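Local atomic coordinates of Fe(2+) transporter FeoB (Escherichia coli, PDB entry 3I8S), a protein that takes up ferrous iron across the bacterial inner membrane, probably coupling GTP binding by its cytosolic N-terminal region, the part described here, to channel opening. Residues Val175-Pro180 and Asp246-Cys251; Ser46-Gln51 and Ala162-Lys167. All coordinates share one frame; numbering follows the deposited sequence. Where two conformers were deposited one is given.

Contact 1. Residues Val175-Pro180 and Asp246-Cys251; sequences VHYAQP and DARYQC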
loop_
_atom_site.group_PDB
_atom_site.type_symbol
_atom_site.label_atom_id
_atom_site.label_comp_id
_atom_site.label_asym_id
_atom_site.label_seq_id
_atom_site.Cartn_x
_atom_site.Cartn_y
_atom_site.Cartn_z
ATOM N N VAL A 175 -8.783 -8.704 4.316
ATOM C CA VAL A 175 -8.911 -8.751 5.759
ATOM C C VAL A 175 -10.356 -9.033 6.093
ATOM O O VAL A 175 -11.278 -8.484 5.477
ATOM C CB VAL A 175 -8.396 -7.451 6.410
ATOM C CG1 VAL A 175 -8.528 -7.546 7.923
ATOM C CG2 VAL A 175 -6.944 -7.239 6.009
ATOM N N HIS A 176 -10.562 -9.917 7.054
ATOM C CA HIS A 176 -11.903 -10.286 7.473
ATOM C C HIS A 176 -12.216 -9.663 8.815
ATOM O O HIS A 176 -12.056 -10.288 9.870
ATOM C CB HIS A 176 -12.100 -11.811 7.531
ATOM C CG HIS A 176 -13.538 -12.207 7.570
ATOM N ND1 HIS A 176 -14.288 -12.394 6.432
ATOM C CD2 HIS A 176 -14.379 -12.398 8.611
ATOM C CE1 HIS A 176 -15.528 -12.697 6.766
ATOM N NE2 HIS A 176 -15.609 -12.713 8.085
ATOM N N TYR A 177 -12.682 -8.418 8.769
ATOM C CA TYR A 177 -13.035 -7.698 9.979
ATOM C C TYR A 177 -14.360 -8.149 10.554
ATOM O O TYR A 177 -15.289 -8.498 9.805
ATOM C CB TYR A 177 -13.151 -6.204 9.697
ATOM C CG TYR A 177 -11.906 -5.549 9.183
ATOM C CD1 TYR A 177 -11.769 -5.218 7.838
ATOM C CD2 TYR A 177 -10.838 -5.282 10.038
ATOM C CE1 TYR A 177 -10.607 -4.584 7.385
ATOM C CE2 TYR A 177 -9.696 -4.655 9.598
ATOM C CZ TYR A 177 -9.596 -4.310 8.259
ATOM O OH TYR A 177 -8.462 -3.694 7.858
ATOM N N ALA A 178 -14.449 -8.103 11.889
ATOM C CA ALA A 178 -15.702 -8.384 12.629
ATOM C C ALA A 178 -16.822 -7.472 12.118
ATOM O O ALA A 178 -16.564 -6.279 11.841
ATOM C CB ALA A 178 -15.496 -8.217 14.153
ATOM N N GLN A 179 -18.023 -8.021 11.932
ATOM C CA GLN A 179 -19.127 -7.250 11.289
ATOM C C GLN A 179 -19.453 -5.921 12.015
ATOM O O GLN A 179 -19.751 -4.920 11.358
ATOM C CB GLN A 179 -20.393 -8.076 11.130
ATOM C CG GLN A 179 -21.440 -7.428 10.185
ATOM C CD GLN A 179 -20.935 -7.283 8.760
ATOM O OE1 GLN A 179 -20.473 -8.253 8.167
ATOM N NE2 GLN A 179 -20.992 -6.056 8.209
ATOM N N PRO A 180 -19.407 -5.895 13.356
ATOM C CA PRO A 180 -19.703 -4.574 13.950
ATOM C C PRO A 180 -18.703 -3.486 13.507
ATOM O O PRO A 180 -19.104 -2.336 13.291
ATOM C CB PRO A 180 -19.638 -4.853 15.465
ATOM C CG PRO A 180 -19.878 -6.280 15.596
ATOM C CD PRO A 180 -19.194 -6.896 14.406
ATOM N N ASP A 246 -5.641 -7.027 14.662
ATOM C CA ASP A 246 -5.499 -8.479 14.722
ATOM C C ASP A 246 -6.044 -9.107 13.420
ATOM O O ASP A 246 -5.436 -10.021 12.874
ATOM C CB ASP A 246 -6.199 -9.061 15.974
ATOM C CG ASP A 246 -5.321 -8.990 17.251
ATOM O OD1 ASP A 246 -4.083 -8.825 17.147
ATOM O OD2 ASP A 246 -5.866 -9.126 18.378
ATOM N N ALA A 247 -7.164 -8.584 12.912
ATOM C CA ALA A 247 -7.716 -9.054 11.621
ATOM C C ALA A 247 -6.644 -8.923 10.520
ATOM O O ALA A 247 -6.439 -9.834 9.723
ATOM C CB ALA A 247 -8.981 -8.284 11.228
ATOM N N ARG A 248 -5.948 -7.787 10.501
ATOM C CA ARG A 248 -4.896 -7.554 9.492
ATOM C C ARG A 248 -3.765 -8.534 9.612
ATOM O O ARG A 248 -3.396 -9.181 8.635
ATOM C CB ARG A 248 -4.378 -6.109 9.553
ATOM C CG ARG A 248 -5.428 -5.138 9.132
ATOM C CD ARG A 248 -5.074 -3.683 9.493
ATOM N NE ARG A 248 -6.162 -2.802 9.116
ATOM C CZ ARG A 248 -6.207 -1.511 9.449
ATOM N NH1 ARG A 248 -5.228 -0.983 10.163
ATOM N NH2 ARG A 248 -7.224 -0.767 9.064
ATOM N N TYR A 249 -3.242 -8.707 10.817
ATOM C CA TYR A 249 -2.156 -9.641 11.003
ATOM C C TYR A 249 -2.581 -11.096 10.720
ATOM O O TYR A 249 -1.807 -11.879 10.154
ATOM C CB TYR A 249 -1.532 -9.420 12.373
ATOM C CG TYR A 249 -0.738 -8.084 12.432
ATOM C CD1 TYR A 249 0.420 -7.906 11.676
ATOM C CD2 TYR A 249 -1.162 -7.013 13.208
ATOM C CE1 TYR A 249 1.169 -6.705 11.724
ATOM C CE2 TYR A 249 -0.423 -5.807 13.275
ATOM C CZ TYR A 249 0.750 -5.652 12.529
ATOM O OH TYR A 249 1.479 -4.445 12.573
ATOM N N GLN A 250 -3.812 -11.461 11.081
ATOM C CA GLN A 250 -4.326 -12.811 10.796
ATOM C C GLN A 250 -4.292 -13.070 9.295
ATOM O O GLN A 250 -3.881 -14.139 8.809
ATOM C CB GLN A 250 -5.780 -12.978 11.262
ATOM C CG GLN A 250 -6.309 -14.413 11.034
ATOM C CD GLN A 250 -7.833 -14.546 11.111
ATOM O OE1 GLN A 250 -8.360 -15.635 11.352
ATOM N NE2 GLN A 250 -8.533 -13.461 10.863
ATOM N N CYS A 251 -4.771 -12.087 8.549
ATOM C CA CYS A 251 -4.833 -12.160 7.111
ATOM C C CYS A 251 -3.442 -12.401 6.496
ATOM O O CYS A 251 -3.234 -13.315 5.664
ATOM C CB CYS A 251 -5.432 -10.872 6.572
ATOM S SG CYS A 251 -5.418 -10.822 4.788
HETATM O O HOH W 1 -8.449 -11.339 8.575
HETATM O O HOH W 2 -10.829 -12.085 11.069
#
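R248 leaves the helix 240-259 with CG anti to its own carbonyl carbon (chi1 -67°) and runs extended from CG to NE, crossing the Y177 side chain obliquely. R248 CG passes V175 CG2 at 4.1 Å and comes within 3.6 Å of Y177 OH. At NE the chain meets its main partner: R248 NE donates to Y177 OH over 2.8 Å, nearly straight at 169°, with the oxygen almost in the guanidinium plane and NE at the edge of the ring. R248 NH2 adds only a weak, bent bond to the same Y177 OH. The two groups meet at their edges, with planes 81° apart. Outside the pair, R248 NH1 forms a salt bridge with E210, NH2 bonds Q207, and Y177 OH bonds E110 of helix 98-111. That helix, in the G domain, also packs on V175 and C251 through L106, so the contact lies where the two domains meet.

Beside this polar pair lies a small apolar patch. V175 CG1, anti to its backbone N, presses on A247 CB at 3.4 Å, tighter than usual for two carbons, and also covers one face of the Y177 ring near its rim. V175 CG2 rests on C251 CB at 4.0 Å, while Y177 CD2 touches A247 CB from an oblique direction. A water accepts from H176 N and donates to A247 O, 2.8 Å away, bridging loop and helix backbones.

The contact fastens the lead-in to helix 179-191 across helix 240-259 in the FeoB helical domain. With Y177 and R248 both buried, the carboxylates of E210 and, through a long, weak ion pair with NE, E110 probably balance the arginine's positive charge, and the arginine in turn probably polarises the phenol that accepts from its NE.

Contact 2. Residues Ser46-Gln51 and Ala162-Lys167; sequences STTDHQ and AIDRYK
D164 OD2 is gripped by two donors from the turn 46-51. T47 OG1 donates a hydrogen bond over a short 2.5 Å to the syn lone pair of D164 OD2, the two side chains meeting tip to tip. H50 ND1 donates to the same D164 OD2 at 2.7 Å and 169°; the oxygen lies in the imidazole plane, yet the ring nitrogen stands above the carboxylate plane, the two planes being 40° apart. The other oxygen, D164 OD1, accepts from D49 N at 3.1 Å, again from above the carboxylate.

T47 places its hydroxyl between its backbone N and carbonyl carbon, where OG1 also accepts from H50 N at 2.9 Å, an ST motif. One hydroxyl thus accepts from the turn's backbone and donates to D164. The carboxylates of D49 and D164 stack with planes 26° apart; D49 OD2 and D164 OD1 are 4.0 Å apart, a proximity that would be unfavourable if both are charged and that the donors around D164 probably ease. A water donates to both D49 OD2 and D164 O. An alanine in place of D164 would remove the acceptor of all three bonds and would probably loosen the turn from segment 162-167.

Beside the polar cluster, T47 CG2 meets I163 CG2 at 4.0 Å. This surface contact joins the hairpin turn between strands 39-46 and 51-56 to the C-terminal part of helix 154-164 in the G domain, where I163 reaches strands 4-10, 88-94 and 115-120 and H50 packs on L4.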
loop_
_atom_site.group_PDB
_atom_site.type_symbol
_atom_site.label_atom_id
_atom_site.label_comp_id
_atom_site.label_asym_id
_atom_site.label_seq_id
_atom_site.Cartn_x
_atom_site.Cartn_y
_atom_site.Cartn_z
ATOM N N SER A 46 9.954 5.515 -19.720
ATOM C CA SER A 46 8.964 5.101 -20.702
ATOM C C SER A 46 8.874 3.589 -20.745
ATOM O O SER A 46 9.832 2.863 -20.406
ATOM C CB SER A 46 9.236 5.691 -22.080
ATOM O OG SER A 46 10.471 5.264 -22.627
ATOM N N THR A 47 7.687 3.134 -21.094
ATOM C CA THR A 47 7.400 1.748 -21.365
ATOM C C THR A 47 7.093 1.626 -22.870
ATOM O O THR A 47 7.146 2.621 -23.614
ATOM C CB THR A 47 6.221 1.287 -20.545
ATOM O OG1 THR A 47 5.042 2.000 -20.945
ATOM C CG2 THR A 47 6.454 1.446 -19.008
ATOM N N THR A 48 6.656 0.460 -23.338
ATOM C CA THR A 48 6.248 0.352 -24.722
ATOM C C THR A 48 5.148 1.373 -25.053
ATOM O O THR A 48 5.210 2.024 -26.094
ATOM C CB THR A 48 5.778 -1.080 -25.069
ATOM O OG1 THR A 48 6.863 -1.995 -24.828
ATOM C CG2 THR A 48 5.285 -1.172 -26.468
ATOM N N ASP A 49 4.176 1.515 -24.163
ATOM C CA ASP A 49 2.992 2.302 -24.473
ATOM C C ASP A 49 2.972 3.707 -23.778
ATOM O O ASP A 49 2.244 4.595 -24.246
ATOM C CB ASP A 49 1.741 1.559 -24.040
ATOM C CG ASP A 49 1.465 0.330 -24.854
ATOM O OD1 ASP A 49 1.943 0.221 -25.982
ATOM O OD2 ASP A 49 0.688 -0.518 -24.378
ATOM N N HIS A 50 3.695 3.870 -22.681
ATOM C CA HIS A 50 3.416 4.983 -21.758
ATOM C C HIS A 50 4.657 5.792 -21.462
ATOM O O HIS A 50 5.769 5.238 -21.361
ATOM C CB HIS A 50 2.864 4.479 -20.404
ATOM C CG HIS A 50 1.487 3.899 -20.484
ATOM N ND1 HIS A 50 1.261 2.548 -20.617
ATOM C CD2 HIS A 50 0.263 4.480 -20.419
ATOM C CE1 HIS A 50 -0.045 2.326 -20.700
ATOM N NE2 HIS A 50 -0.673 3.481 -20.556
ATOM N N GLN A 51 4.445 7.103 -21.332
ATOM C CA GLN A 51 5.381 8.024 -20.724
ATOM C C GLN A 51 4.983 8.167 -19.278
ATOM O O GLN A 51 3.843 8.539 -18.970
ATOM C CB GLN A 51 5.311 9.383 -21.449
ATOM C CG GLN A 51 5.823 9.302 -22.840
ATOM C CD GLN A 51 7.195 8.685 -22.869
ATOM O OE1 GLN A 51 8.043 8.964 -21.998
ATOM N NE2 GLN A 51 7.416 7.802 -23.832
ATOM N N ALA A 162 3.991 -5.137 -17.036
ATOM C CA ALA A 162 2.935 -5.013 -16.050
ATOM C C ALA A 162 2.311 -3.610 -16.027
ATOM O O ALA A 162 1.082 -3.484 -15.939
ATOM C CB ALA A 162 3.449 -5.467 -14.650
ATOM N N ILE A 163 3.125 -2.582 -16.115
ATOM C CA ILE A 163 2.619 -1.196 -16.179
ATOM C C ILE A 163 1.710 -1.026 -17.411
ATOM O O ILE A 163 0.563 -0.525 -17.334
ATOM C CB ILE A 163 3.792 -0.167 -16.170
ATOM C CG1 ILE A 163 4.526 -0.119 -14.803
ATOM C CG2 ILE A 163 3.262 1.219 -16.610
ATOM C CD1 ILE A 163 5.904 0.665 -14.815
ATOM N N ASP A 164 2.171 -1.510 -18.562
ATOM C CA ASP A 164 1.369 -1.412 -19.799
ATOM C C ASP A 164 0.045 -2.217 -19.779
ATOM O O ASP A 164 -0.826 -2.088 -20.651
ATOM C CB ASP A 164 2.202 -1.758 -21.029
ATOM C CG ASP A 164 3.164 -0.653 -21.418
ATOM O OD1 ASP A 164 4.042 -0.909 -22.233
ATOM O OD2 ASP A 164 3.022 0.485 -20.927
ATOM N N ARG A 165 -0.065 -3.093 -18.810
ATOM C CA ARG A 165 -1.248 -3.864 -18.589
ATOM C C ARG A 165 -2.013 -3.523 -17.297
ATOM O O ARG A 165 -2.910 -4.284 -16.909
ATOM C CB ARG A 165 -0.820 -5.310 -18.525
ATOM C CG ARG A 165 -0.323 -5.804 -19.821
ATOM C CD ARG A 165 0.033 -7.273 -19.700
ATOM N NE ARG A 165 0.293 -7.782 -21.021
ATOM C CZ ARG A 165 0.851 -8.955 -21.282
ATOM N NH1 ARG A 165 1.216 -9.763 -20.289
ATOM N NH2 ARG A 165 1.056 -9.284 -22.521
ATOM N N TYR A 166 -1.739 -2.396 -16.679
ATOM C CA TYR A 166 -2.263 -2.234 -15.319
ATOM C C TYR A 166 -3.794 -2.075 -15.358
ATOM O O TYR A 166 -4.378 -1.635 -16.314
ATOM C CB TYR A 166 -1.592 -1.116 -14.550
ATOM C CG TYR A 166 -2.292 0.184 -14.680
ATOM C CD1 TYR A 166 -2.034 1.019 -15.754
ATOM C CD2 TYR A 166 -3.256 0.575 -13.746
ATOM C CE1 TYR A 166 -2.698 2.225 -15.890
ATOM C CE2 TYR A 166 -3.905 1.794 -13.857
ATOM C CZ TYR A 166 -3.629 2.610 -14.943
ATOM O OH TYR A 166 -4.280 3.820 -15.085
ATOM N N LYS A 167 -4.403 -2.558 -14.287
ATOM C CA LYS A 167 -5.836 -2.678 -14.162
ATOM C C LYS A 167 -6.220 -2.541 -12.706
ATOM O O LYS A 167 -5.370 -2.524 -11.834
ATOM C CB LYS A 167 -6.273 -4.067 -14.678
ATOM C CG LYS A 167 -5.500 -5.196 -13.931
ATOM C CD LYS A 167 -5.771 -6.606 -14.406
ATOM C CE LYS A 167 -4.728 -7.563 -13.792
ATOM N NZ LYS A 167 -4.926 -8.901 -14.417
HETATM O O HOH W 3 -1.068 -0.169 -22.468
#

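From the N terminus, the chain reaches the turn 46-51 between two strands of the G domain's central sheet, then runs on through the remaining strands and helices until 162-167 returns to that turn and closes contact 2. Contact 1 opens only afterwards: past helix 154-164 the chain enters the helical domain at 175-180, and the all-helical excursion that follows comes back at 246-251. The two loops are therefore in series, neither nested nor crossed. Their centres lie 34 Å apart on opposite sides of the chain's centre. Contact 2 ties a strand hairpin to the last helix of the G domain; contact 1 ties the lead-in to helix 179-191 to the long helix 240-259.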